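Local coordinates for type III secretion system effector protein ExoU (PDB 4QMK) that probably acts as a type III-secreted patatin-like phospholipase whose membrane localization domain binds phosphatidylinositol 4,5-bisphosphate at the plasma membrane of host cells, at residues 139-144 against 273-278; 164-169 against 256-261; 36-41 against 458-463; 45-50 against 59-64; 84-89 against 117-122. All coordinates share one frame; numbering follows the deposited sequence.

Interaction 1: residues 139-144 against 273-278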
# COMPACT_ATOMS: atom_id res chain seq x y z
N ASP A 139 -18.08 -1.55 21.36
CA ASP A 139 -17.23 -1.10 20.25
C ASP A 139 -17.00 -2.18 19.17
O ASP A 139 -16.40 -3.23 19.45
CB ASP A 139 -15.88 -0.64 20.79
CG ASP A 139 -14.84 -0.49 19.68
OD1 ASP A 139 -15.19 0.10 18.63
OD2 ASP A 139 -13.69 -0.97 19.87
N PRO A 140 -17.40 -1.90 17.91
CA PRO A 140 -17.40 -2.95 16.86
C PRO A 140 -16.03 -3.56 16.47
O PRO A 140 -15.93 -4.77 16.34
CB PRO A 140 -18.05 -2.26 15.65
CG PRO A 140 -18.66 -1.00 16.18
CD PRO A 140 -17.84 -0.60 17.37
N VAL A 141 -15.00 -2.73 16.31
CA VAL A 141 -13.69 -3.23 15.92
C VAL A 141 -13.18 -4.25 16.92
O VAL A 141 -12.74 -5.33 16.55
CB VAL A 141 -12.67 -2.10 15.76
CG1 VAL A 141 -11.25 -2.67 15.60
CG2 VAL A 141 -13.04 -1.24 14.56
N THR A 142 -13.21 -3.89 18.18
CA THR A 142 -12.80 -4.81 19.22
C THR A 142 -13.61 -6.09 19.13
O THR A 142 -13.07 -7.18 19.15
CB THR A 142 -13.05 -4.23 20.63
OG1 THR A 142 -12.31 -3.00 20.80
CG2 THR A 142 -12.64 -5.25 21.73
N ALA A 143 -14.92 -5.93 19.03
CA ALA A 143 -15.81 -7.05 19.01
C ALA A 143 -15.45 -7.94 17.86
O ALA A 143 -15.37 -9.15 18.01
CB ALA A 143 -17.24 -6.56 18.87
N TRP A 144 -15.24 -7.35 16.70
CA TRP A 144 -14.90 -8.14 15.54
C TRP A 144 -13.65 -8.98 15.77
O TRP A 144 -13.56 -10.13 15.30
CB TRP A 144 -14.69 -7.24 14.34
CG TRP A 144 -14.34 -8.00 13.14
CD1 TRP A 144 -15.20 -8.61 12.29
CD2 TRP A 144 -13.03 -8.23 12.64
NE1 TRP A 144 -14.50 -9.23 11.27
CE2 TRP A 144 -13.17 -9.01 11.46
CE3 TRP A 144 -11.77 -7.85 13.05
CZ2 TRP A 144 -12.07 -9.41 10.69
CZ3 TRP A 144 -10.66 -8.27 12.29
CH2 TRP A 144 -10.83 -9.05 11.13
N ALA A 273 -4.03 1.53 15.31
CA ALA A 273 -3.06 0.52 15.68
C ALA A 273 -3.10 0.24 17.16
O ALA A 273 -2.96 -0.92 17.59
CB ALA A 273 -1.66 0.98 15.35
N ALA A 274 -3.20 1.32 17.93
CA ALA A 274 -3.21 1.26 19.38
C ALA A 274 -4.50 0.65 19.90
O ALA A 274 -4.50 -0.05 20.92
CB ALA A 274 -3.05 2.66 19.96
N LEU A 275 -5.61 0.93 19.23
CA LEU A 275 -6.86 0.35 19.63
C LEU A 275 -6.79 -1.16 19.45
O LEU A 275 -7.24 -1.92 20.32
CB LEU A 275 -7.99 0.92 18.78
CG LEU A 275 -9.38 0.28 18.93
CD1 LEU A 275 -10.01 0.69 20.26
CD2 LEU A 275 -10.25 0.76 17.78
N ILE A 276 -6.27 -1.58 18.29
CA ILE A 276 -6.18 -2.99 17.92
C ILE A 276 -5.30 -3.66 18.95
O ILE A 276 -5.61 -4.73 19.50
CB ILE A 276 -5.46 -3.20 16.57
CG1 ILE A 276 -6.05 -2.33 15.46
CG2 ILE A 276 -5.42 -4.69 16.20
CD1 ILE A 276 -7.02 -3.00 14.57
N SER A 277 -4.19 -3.01 19.20
CA SER A 277 -3.24 -3.54 20.11
C SER A 277 -3.85 -3.84 21.43
O SER A 277 -3.67 -4.90 21.97
CB SER A 277 -2.09 -2.56 20.25
OG SER A 277 -1.21 -3.00 21.24
N GLY A 278 -4.62 -2.90 21.94
CA GLY A 278 -5.22 -3.07 23.24
C GLY A 278 -6.34 -4.10 23.31
O GLY A 278 -6.63 -4.60 24.37
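Leu275 holds CG anti to its backbone N (chi1 171°), and Val141 holds CG1 anti to its own N; both atoms are thereby sent toward the opposing helix where helix 140-157 passes helix 270-278, and chi2 of Leu275 (74°) sets its two methyls. This is helix-helix packing within the patatin-like phospholipase fold. The short helical segments approach to 9.9 Å between axes, at 44° to one another. The contact is correspondingly slight and purely van der Waals. Leu275 splits its two methyls: CD2 meets Val141 CG1 at 4.2 Å, while CD1 reaches tip to tip toward Asp139 OD2 at 4.1 Å. Ile276 lends its CD1, which comes within 4.4 Å of Val141 CG1. Gln182 touches Asp139, Val141 and Leu275 alike. On helix 270-278, Ser277 OG is hydrogen-bonded to Thr246 O and to Ser104 O, the latter in a GxSxG sequence consistent with a nucleophile elbow. On helix 140-157, Trp144 NE1 bonds Ser158 OG of the second subunit. The carboxylate beside Leu275 is fixed from its own chain: Thr142 N gives Asp139 OD2 a weak bond, and Thr142 OG1 donates to the same OD2 at 2.6 Å, on its anti side.

Interaction 2: residues 164-169 against 256-261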
# COMPACT_ATOMS: atom_id res chain seq x y z
N GLY A 164 4.46 -10.61 5.85
CA GLY A 164 5.29 -10.02 6.89
C GLY A 164 4.83 -10.22 8.32
O GLY A 164 5.63 -10.55 9.16
N ASN A 165 3.54 -10.00 8.59
CA ASN A 165 2.96 -10.06 9.95
C ASN A 165 1.45 -9.97 9.83
O ASN A 165 0.92 -9.38 8.90
CB ASN A 165 3.47 -8.90 10.83
CG ASN A 165 2.94 -8.97 12.31
OD1 ASN A 165 1.94 -8.31 12.68
ND2 ASN A 165 3.63 -9.73 13.14
N ILE A 166 0.74 -10.60 10.73
CA ILE A 166 -0.71 -10.52 10.71
C ILE A 166 -1.20 -9.06 10.79
O ILE A 166 -2.29 -8.77 10.35
CB ILE A 166 -1.31 -11.39 11.80
CG1 ILE A 166 -2.78 -11.55 11.59
CG2 ILE A 166 -1.06 -10.85 13.18
CD1 ILE A 166 -3.26 -12.74 12.39
N SER A 167 -0.38 -8.14 11.29
CA SER A 167 -0.72 -6.72 11.15
C SER A 167 -1.07 -6.30 9.72
O SER A 167 -1.91 -5.43 9.50
CB SER A 167 0.45 -5.86 11.60
OG SER A 167 1.67 -6.18 10.94
N GLN A 168 -0.43 -6.90 8.74
CA GLN A 168 -0.70 -6.54 7.35
C GLN A 168 -2.12 -6.89 6.91
O GLN A 168 -2.79 -6.12 6.22
CB GLN A 168 0.38 -7.09 6.45
CG GLN A 168 1.64 -6.25 6.61
CD GLN A 168 2.91 -6.92 6.18
OE1 GLN A 168 2.99 -8.14 6.11
NE2 GLN A 168 3.91 -6.13 5.94
N LEU A 169 -2.60 -8.02 7.36
CA LEU A 169 -3.98 -8.38 7.14
C LEU A 169 -4.94 -7.44 7.83
O LEU A 169 -5.90 -7.05 7.23
CB LEU A 169 -4.26 -9.75 7.67
CG LEU A 169 -4.58 -10.83 6.67
CD1 LEU A 169 -5.19 -12.01 7.42
CD2 LEU A 169 -5.57 -10.30 5.64
N GLN A 256 -0.09 -15.16 18.50
CA GLN A 256 0.58 -14.43 17.41
C GLN A 256 1.04 -13.08 17.87
O GLN A 256 0.27 -12.36 18.43
CB GLN A 256 -0.33 -14.18 16.21
CG GLN A 256 -0.73 -15.40 15.46
CD GLN A 256 0.22 -15.83 14.34
OE1 GLN A 256 -0.18 -16.61 13.53
NE2 GLN A 256 1.42 -15.26 14.27
N LEU A 257 2.29 -12.75 17.59
CA LEU A 257 2.78 -11.42 17.82
C LEU A 257 2.27 -10.53 16.71
O LEU A 257 2.52 -10.78 15.53
CB LEU A 257 4.28 -11.30 17.71
CG LEU A 257 5.31 -11.42 18.80
CD1 LEU A 257 4.75 -10.80 20.07
CD2 LEU A 257 5.82 -12.81 19.05
N VAL A 258 1.56 -9.49 17.09
CA VAL A 258 1.11 -8.51 16.14
C VAL A 258 2.07 -7.32 16.26
O VAL A 258 2.44 -6.93 17.36
CB VAL A 258 -0.30 -8.09 16.47
CG1 VAL A 258 -0.82 -7.07 15.50
CG2 VAL A 258 -1.18 -9.31 16.48
N VAL A 259 2.50 -6.76 15.14
CA VAL A 259 3.47 -5.63 15.17
C VAL A 259 3.16 -4.55 14.14
O VAL A 259 3.10 -4.81 12.93
CB VAL A 259 4.91 -6.15 14.91
CG1 VAL A 259 5.92 -5.01 14.91
CG2 VAL A 259 5.27 -7.23 15.92
N PHE A 260 2.92 -3.36 14.62
CA PHE A 260 2.70 -2.22 13.76
C PHE A 260 3.91 -1.31 13.91
O PHE A 260 4.33 -1.06 15.01
CB PHE A 260 1.48 -1.46 14.22
CG PHE A 260 0.20 -2.25 14.19
CD1 PHE A 260 -0.49 -2.43 13.00
CD2 PHE A 260 -0.34 -2.72 15.32
CE1 PHE A 260 -1.65 -3.17 12.95
CE2 PHE A 260 -1.52 -3.44 15.31
CZ PHE A 260 -2.16 -3.68 14.11
N ASN A 261 4.44 -0.82 12.81
CA ASN A 261 5.54 0.14 12.80
C ASN A 261 5.81 0.66 11.36
O ASN A 261 5.11 0.27 10.41
CB ASN A 261 6.80 -0.49 13.38
CG ASN A 261 7.32 -1.70 12.56
OD1 ASN A 261 7.05 -1.85 11.35
ND2 ASN A 261 8.04 -2.56 13.23
O HOH W 1 1.65 -12.50 13.16
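Asn165 lays its side-chain amide against the backbone of strand 254-260 and is held there at both ends. ND2 donates to Leu257 O at 2.8 Å, and OD1 accepts from Val259 N at 3.0 Å. The same OD1 takes the N-H of Ser167 at 2.7 Å, the capping bond of helix 166-173; the two donors come one from each face of the amide plane, both well out of it. CG lies anti to the backbone N (chi1 -177°), which carries the amide toward the strand. Ser167 OG stands 2.8 Å from Val259 O, and its CB touches the Phe260 ring, 3.7 Å from CE1. Next to this, Ile166 CG2 packs on Val258 CG2 at 3.6 Å. Strand 254-260 is the outermost of the mixed sheet within the chain and pairs with strand 242-251 on its inner side, so Asn165 uses the outer edge much as a further strand's peptide would. Asn165 and Gln168 form a capping box, although the bond from Asn165 N to Gln168 OE1 is weak. Val259 CG2 flanks the amide loosely, 4.1 Å from Asn165 ND2. Toward Gln256 the fit is looser and hydrated: a water accepts from Ile166 N and donates to Leu257 O at 3.1 Å, giving that carbonyl a second donor. There Leu257 turns the end of its side chain away from the helix toward Tyr582 of helix 555-585.

Interaction 3: residues 36-41 against 458-463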
# COMPACT_ATOMS: atom_id res chain seq x y z
N VAL A 36 49.39 2.06 31.19
CA VAL A 36 49.40 3.49 30.99
C VAL A 36 48.05 3.98 30.50
O VAL A 36 47.50 3.44 29.56
CB VAL A 36 50.50 3.89 29.96
CG1 VAL A 36 50.49 5.40 29.69
CG2 VAL A 36 51.87 3.44 30.46
N PRO A 37 47.52 5.02 31.13
CA PRO A 37 46.28 5.59 30.67
C PRO A 37 46.55 6.48 29.50
O PRO A 37 47.43 7.31 29.57
CB PRO A 37 45.79 6.40 31.88
CG PRO A 37 47.02 6.79 32.59
CD PRO A 37 48.01 5.67 32.35
N LEU A 38 45.81 6.27 28.41
CA LEU A 38 45.89 7.12 27.22
C LEU A 38 44.76 8.16 27.24
O LEU A 38 44.92 9.27 26.74
CB LEU A 38 45.78 6.27 25.96
CG LEU A 38 46.92 5.31 25.65
CD1 LEU A 38 46.64 4.55 24.36
CD2 LEU A 38 48.23 6.06 25.54
N VAL A 39 43.61 7.77 27.81
CA VAL A 39 42.41 8.59 27.85
C VAL A 39 41.59 8.22 29.09
O VAL A 39 41.50 7.06 29.46
CB VAL A 39 41.56 8.31 26.60
CG1 VAL A 39 40.18 8.93 26.70
CG2 VAL A 39 42.30 8.79 25.37
N LYS A 40 40.98 9.23 29.70
CA LYS A 40 40.21 9.04 30.92
C LYS A 40 38.84 9.69 30.94
O LYS A 40 38.68 10.86 30.62
CB LYS A 40 41.01 9.51 32.12
CG LYS A 40 42.20 8.62 32.46
CD LYS A 40 41.78 7.23 32.95
CE LYS A 40 41.38 7.18 34.42
NZ LYS A 40 42.59 7.26 35.29
N GLY A 41 37.86 8.90 31.33
CA GLY A 41 36.50 9.35 31.55
C GLY A 41 36.03 10.39 30.59
O GLY A 41 35.39 11.34 30.97
N VAL A 458 41.73 14.00 20.18
CA VAL A 458 42.87 14.87 20.52
C VAL A 458 43.85 14.13 21.39
O VAL A 458 45.04 14.16 21.13
CB VAL A 458 42.52 16.27 21.12
CG1 VAL A 458 41.30 16.87 20.43
CG2 VAL A 458 42.34 16.23 22.62
N ASP A 459 43.34 13.40 22.38
CA ASP A 459 44.21 12.63 23.28
C ASP A 459 44.98 11.54 22.52
O ASP A 459 46.17 11.33 22.74
CB ASP A 459 43.38 11.98 24.39
CG ASP A 459 42.63 12.99 25.27
OD1 ASP A 459 43.28 13.92 25.77
OD2 ASP A 459 41.41 12.82 25.50
N LEU A 460 44.30 10.89 21.59
CA LEU A 460 44.92 9.82 20.81
C LEU A 460 45.95 10.28 19.80
O LEU A 460 46.90 9.54 19.51
CB LEU A 460 43.86 8.99 20.10
CG LEU A 460 43.10 8.06 21.06
CD1 LEU A 460 42.18 7.20 20.25
CD2 LEU A 460 44.08 7.21 21.82
N GLN A 461 45.76 11.51 19.27
CA GLN A 461 46.75 12.15 18.37
C GLN A 461 48.11 12.24 19.00
O GLN A 461 49.10 12.23 18.30
CB GLN A 461 46.35 13.60 18.03
CG GLN A 461 45.58 13.76 16.74
CD GLN A 461 46.39 13.32 15.53
OE1 GLN A 461 47.59 13.65 15.39
NE2 GLN A 461 45.75 12.58 14.65
N ASN A 462 48.15 12.38 20.32
CA ASN A 462 49.41 12.50 21.05
C ASN A 462 50.15 11.17 21.22
O ASN A 462 51.20 11.14 21.83
CB ASN A 462 49.19 13.14 22.42
CG ASN A 462 48.54 14.50 22.32
OD1 ASN A 462 48.83 15.27 21.41
ND2 ASN A 462 47.63 14.79 23.25
N ASP A 463 49.59 10.09 20.71
CA ASP A 463 50.25 8.80 20.74
C ASP A 463 50.55 8.40 19.31
O ASP A 463 49.69 8.60 18.45
CB ASP A 463 49.31 7.80 21.36
CG ASP A 463 49.96 6.45 21.54
OD1 ASP A 463 50.92 6.38 22.35
OD2 ASP A 463 49.51 5.47 20.91
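Leu38 and Val39 form a classic beta bulge, both facing Ile49 of the next strand, and the corner that the chain turns here brings two successive side chains onto the end of helix 450-461. No hydrogen bond joins the segments. The closest approach is Val39 CG2 on Asp459 CB at 3.5 Å, the two side chains crossing at about a right angle. Val39 CG2 lies anti to the carbonyl carbon, beside the backbone N, and also meets Leu460 CD2 at 4.3 Å. Leu38 starts out less directly, but its end swings nearer: CD1 comes within 4.5 Å of Leu460 CD2, and CD2 within 4.2 Å of Asp463 OD1. The methylene of Asp459 is also approached by Leu38 O, at 3.9 Å. The carboxylate of Asp463 has firmer partners: OD1 forms a salt bridge with Arg51, while OD2 caps the following helix at Gly466 N. Both partners fix the polar group that borders the leucine. Leu460 is backed by Leu470 of helix 464-491. The contact thus joins a bulged edge strand, 36-42 of a four-stranded antiparallel sheet, to the break between two helices, where a helix ends and an aspartate N-cap begins the next.

Interaction 4: residues 45-50 against 59-64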
# COMPACT_ATOMS: atom_id res chain seq x y z
N ARG A 45 29.93 8.41 28.06
CA ARG A 45 30.19 7.00 28.23
C ARG A 45 31.41 6.77 29.08
O ARG A 45 31.83 5.60 29.29
CB ARG A 45 30.24 6.34 26.89
CG ARG A 45 28.84 6.46 26.26
CD ARG A 45 28.60 5.52 25.15
NE ARG A 45 28.96 4.20 25.58
CZ ARG A 45 28.82 3.14 24.81
NH1 ARG A 45 28.22 3.30 23.63
NH2 ARG A 45 29.22 1.94 25.22
N ASN A 46 31.94 7.88 29.60
CA ASN A 46 33.09 7.87 30.44
C ASN A 46 34.16 6.97 29.84
O ASN A 46 34.64 6.06 30.49
CB ASN A 46 32.71 7.36 31.80
CG ASN A 46 31.64 8.19 32.46
OD1 ASN A 46 31.93 9.21 33.07
ND2 ASN A 46 30.41 7.73 32.40
N LEU A 47 34.52 7.22 28.59
CA LEU A 47 35.39 6.34 27.90
C LEU A 47 36.81 6.49 28.38
O LEU A 47 37.32 7.60 28.40
CB LEU A 47 35.34 6.65 26.42
CG LEU A 47 36.39 5.93 25.58
CD1 LEU A 47 36.00 4.47 25.48
CD2 LEU A 47 36.43 6.54 24.20
N SER A 48 37.45 5.36 28.72
CA SER A 48 38.84 5.34 29.09
C SER A 48 39.59 4.27 28.30
O SER A 48 39.02 3.21 27.96
CB SER A 48 39.01 5.04 30.56
OG SER A 48 38.46 6.03 31.41
N ILE A 49 40.85 4.53 28.01
CA ILE A 49 41.66 3.64 27.25
C ILE A 49 43.02 3.51 27.89
O ILE A 49 43.69 4.54 28.10
CB ILE A 49 41.88 4.18 25.85
CG1 ILE A 49 40.56 4.41 25.16
CG2 ILE A 49 42.71 3.19 25.04
CD1 ILE A 49 40.71 4.97 23.74
N TYR A 50 43.44 2.26 28.19
CA TYR A 50 44.75 2.00 28.81
C TYR A 50 45.55 1.06 27.91
O TYR A 50 44.96 0.21 27.22
CB TYR A 50 44.61 1.30 30.16
CG TYR A 50 43.80 2.03 31.22
CD1 TYR A 50 42.42 1.81 31.36
CD2 TYR A 50 44.41 2.85 32.14
CE1 TYR A 50 41.68 2.47 32.33
CE2 TYR A 50 43.69 3.50 33.11
CZ TYR A 50 42.32 3.32 33.19
OH TYR A 50 41.62 3.96 34.18
N VAL A 59 39.69 -0.88 26.82
CA VAL A 59 38.75 0.21 26.77
C VAL A 59 37.66 -0.01 27.80
O VAL A 59 37.08 -1.05 27.85
CB VAL A 59 38.06 0.26 25.41
CG1 VAL A 59 37.07 1.41 25.36
CG2 VAL A 59 39.09 0.39 24.28
N VAL A 60 37.37 1.00 28.61
CA VAL A 60 36.35 0.89 29.61
C VAL A 60 35.29 1.94 29.34
O VAL A 60 35.60 3.11 29.06
CB VAL A 60 36.94 1.07 31.01
CG1 VAL A 60 35.88 0.93 32.07
CG2 VAL A 60 38.01 0.00 31.26
N VAL A 61 34.05 1.51 29.41
CA VAL A 61 32.94 2.38 29.19
C VAL A 61 31.76 2.11 30.07
O VAL A 61 31.66 1.10 30.70
CB VAL A 61 32.41 2.31 27.77
CG1 VAL A 61 33.46 2.84 26.82
CG2 VAL A 61 31.98 0.92 27.42
N SER A 62 30.88 3.09 30.12
CA SER A 62 29.65 3.07 30.86
C SER A 62 28.59 3.01 29.78
O SER A 62 28.89 3.31 28.62
CB SER A 62 29.51 4.38 31.64
OG SER A 62 29.30 5.45 30.73
N PRO A 63 27.36 2.64 30.13
CA PRO A 63 26.26 2.60 29.21
C PRO A 63 25.88 3.98 28.65
O PRO A 63 26.05 4.97 29.37
CB PRO A 63 25.09 2.12 30.08
CG PRO A 63 25.74 1.42 31.17
CD PRO A 63 26.93 2.26 31.47
N PRO A 64 25.39 4.03 27.40
CA PRO A 64 24.83 5.25 26.85
C PRO A 64 23.48 5.50 27.49
O PRO A 64 22.92 4.58 28.13
CB PRO A 64 24.59 4.94 25.38
CG PRO A 64 24.64 3.46 25.22
CD PRO A 64 25.35 2.90 26.44
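Leu47 CD1 touches two valines of the facing strand, 3.2 Å from Val59 CG1 and 3.3 Å from Val61 CG1; separations this short are doubtful. Leu47 lies side by side with Val61, pointing the same way, and crosses Val59 obliquely. Met452 and Val456 of helix 450-461 cover the leucine. Ile49 and Val59, a non-hydrogen-bonded pair, continue this apolar face. Ser48 and Val60 occupy the other face as a hydrogen-bonded pair, Ser48 N to Val60 O at 2.9 Å and Val60 N to Ser48 O at 2.8 Å; Ser48 OG accepts from Gly41 N of the neighbouring strand. These are the two arms of an antiparallel beta hairpin, strands 47-51 and 57-61, whose short segments run at 162°. Asn46 and Leu47 together face Val42 in a G1 beta bulge, and beyond it the polar contacts take over. Ser62 N donates to Arg45 O at 2.8 Å. Asn46 ND2 gives a nearly straight bond (163°) to Ser62 OG at 3.0 Å, which lies in the plane of the amide. The arginine bends at its third torsion (chi3 50°), bringing NE to Ser62 O at 3.2 Å, nearly along the C=O axis although tilted from the guanidinium plane. Pro64 CD rests 3.8 Å above the centre of one guanidinium face. Val61 CG2 sits at the edge of that group, next to NH2, and NH1 makes a weak bond to Leu327 O.

Interaction 5: residues 84-89 against 117-122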
# COMPACT_ATOMS: atom_id res chain seq x y z
N MET A 84 7.33 8.20 35.27
CA MET A 84 8.43 7.71 34.48
C MET A 84 8.85 8.80 33.46
O MET A 84 10.06 9.04 33.24
CB MET A 84 8.03 6.38 33.85
CG MET A 84 9.05 5.77 32.94
SD MET A 84 8.85 6.34 31.26
CE MET A 84 7.23 5.64 30.95
N VAL A 85 7.89 9.46 32.86
CA VAL A 85 8.22 10.51 31.90
C VAL A 85 8.80 11.78 32.59
O VAL A 85 9.67 12.48 32.01
CB VAL A 85 6.99 10.95 31.12
CG1 VAL A 85 7.36 12.04 30.11
CG2 VAL A 85 6.38 9.74 30.45
N GLN A 86 8.31 12.09 33.79
CA GLN A 86 8.86 13.18 34.54
C GLN A 86 10.34 12.92 34.76
O GLN A 86 11.18 13.77 34.46
CB GLN A 86 8.12 13.36 35.87
CG GLN A 86 6.69 13.81 35.70
CD GLN A 86 5.79 13.38 36.85
OE1 GLN A 86 6.26 13.19 37.98
NE2 GLN A 86 4.49 13.27 36.58
N ALA A 87 10.66 11.74 35.27
CA ALA A 87 12.06 11.31 35.51
C ALA A 87 12.92 11.41 34.28
O ALA A 87 14.03 11.86 34.36
CB ALA A 87 12.10 9.89 36.03
N LEU A 88 12.42 10.99 33.12
CA LEU A 88 13.24 11.11 31.89
C LEU A 88 13.56 12.55 31.50
O LEU A 88 14.71 12.87 31.20
CB LEU A 88 12.58 10.41 30.71
CG LEU A 88 12.66 8.89 30.77
CD1 LEU A 88 11.73 8.32 29.72
CD2 LEU A 88 14.07 8.41 30.56
N GLU A 89 12.56 13.41 31.56
CA GLU A 89 12.68 14.79 31.11
C GLU A 89 13.53 15.58 32.08
O GLU A 89 14.49 16.25 31.69
CB GLU A 89 11.29 15.40 31.00
CG GLU A 89 11.15 16.50 29.96
CD GLU A 89 9.74 17.07 29.95
OE1 GLU A 89 9.36 17.72 30.95
OE2 GLU A 89 9.04 16.88 28.94
N MET A 117 4.47 14.53 23.21
CA MET A 117 3.88 15.09 24.40
C MET A 117 4.92 15.15 25.49
O MET A 117 5.55 14.15 25.78
CB MET A 117 2.65 14.27 24.89
CG MET A 117 1.40 14.49 24.07
SD MET A 117 -0.14 13.86 24.80
CE MET A 117 0.07 14.33 26.50
N ASP A 118 5.04 16.30 26.15
CA ASP A 118 5.94 16.48 27.29
C ASP A 118 5.33 15.89 28.59
O ASP A 118 4.17 15.50 28.64
CB ASP A 118 6.39 17.95 27.45
CG ASP A 118 5.31 18.90 28.06
OD1 ASP A 118 4.26 18.48 28.62
OD2 ASP A 118 5.54 20.13 27.99
N ALA A 119 6.12 15.88 29.65
CA ALA A 119 5.72 15.24 30.87
C ALA A 119 4.46 15.82 31.47
O ALA A 119 3.56 15.09 31.91
CB ALA A 119 6.87 15.30 31.88
N LYS A 120 4.39 17.13 31.48
CA LYS A 120 3.29 17.82 32.09
C LYS A 120 1.97 17.55 31.35
O LYS A 120 1.00 17.12 31.96
CB LYS A 120 3.69 19.28 32.17
CG LYS A 120 5.18 19.33 32.55
CD LYS A 120 5.52 20.38 33.60
CE LYS A 120 6.95 20.22 34.10
NZ LYS A 120 7.28 21.26 35.10
N ALA A 121 1.96 17.77 30.03
CA ALA A 121 0.78 17.49 29.21
C ALA A 121 0.37 16.04 29.40
O ALA A 121 -0.79 15.74 29.71
CB ALA A 121 1.10 17.75 27.75
N PHE A 122 1.35 15.14 29.28
CA PHE A 122 1.14 13.72 29.49
C PHE A 122 0.56 13.37 30.88
O PHE A 122 -0.26 12.47 31.00
CB PHE A 122 2.43 12.91 29.22
CG PHE A 122 2.21 11.43 29.29
CD1 PHE A 122 1.58 10.78 28.28
CD2 PHE A 122 2.58 10.71 30.41
CE1 PHE A 122 1.32 9.43 28.35
CE2 PHE A 122 2.37 9.35 30.48
CZ PHE A 122 1.72 8.69 29.45
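Glu89 reaches from helix 81-90 to the first turn of helix 119-127. Its CB points toward that turn, CG stands roughly anti to the backbone N (chi1 -151°), and the chain runs extended to CD, which comes within 3.8 Å of Ala119 N. The carboxylate then divides its contacts. OE1 touches Ala119 CB at 3.6 Å; OE2 accepts from Ala119 N at 3.2 Å, a fairly straight bond (162°) whose donor lies above the carboxylate plane, and OE2 also rests on Asp118 CB. Asp118 is the N-cap of the helix, its OD1 accepting from Ala121 N at 2.8 Å. Two acids thus share one helix start, Glu89 OE2 and Asp118 OD2 being 4.9 Å apart; the positive end of the helix dipole would probably ease their repulsion. Beside the carboxylate, Ala119 CB rests on Val85 CG1 at 3.7 Å and also touches Gln86 CA. The other valine methyl, CG2, meets Phe122 CD2 at 3.9 Å. Leu113 of helix 107-114 touches both Val85 and Phe122. Helix 81-90 is the connecting helix of the beta-alpha-beta unit formed with parallel strands 68-72 and 99-103 of the patatin-like domain.

Interactions 1 and 2 are buried and touch each other: Phe260 of strand 254-260 packs on Ala273 and Ile276, and consecutive helices and a strand-helix pair supply their four segments. Interaction 1 is sparse and apolar across the helices, whereas interaction 2 relies on hydrogen bonds to an outer strand edge. Interactions 3 and 4, only partly buried, share a separate antiparallel sheet, coupled by Leu38 N to Ile49 O; one adds a helix end without hydrogen bonds, the other pairs backbones. Interaction 5, also patatin-like but about 12 Å and 17 Å from interactions 1 and 2 between nearest atoms, is partly buried: exposed Asp118 marks its polar edge, and one carboxylate-to-backbone bond lies beside apolar contacts of Val85, Ala119 and Phe122.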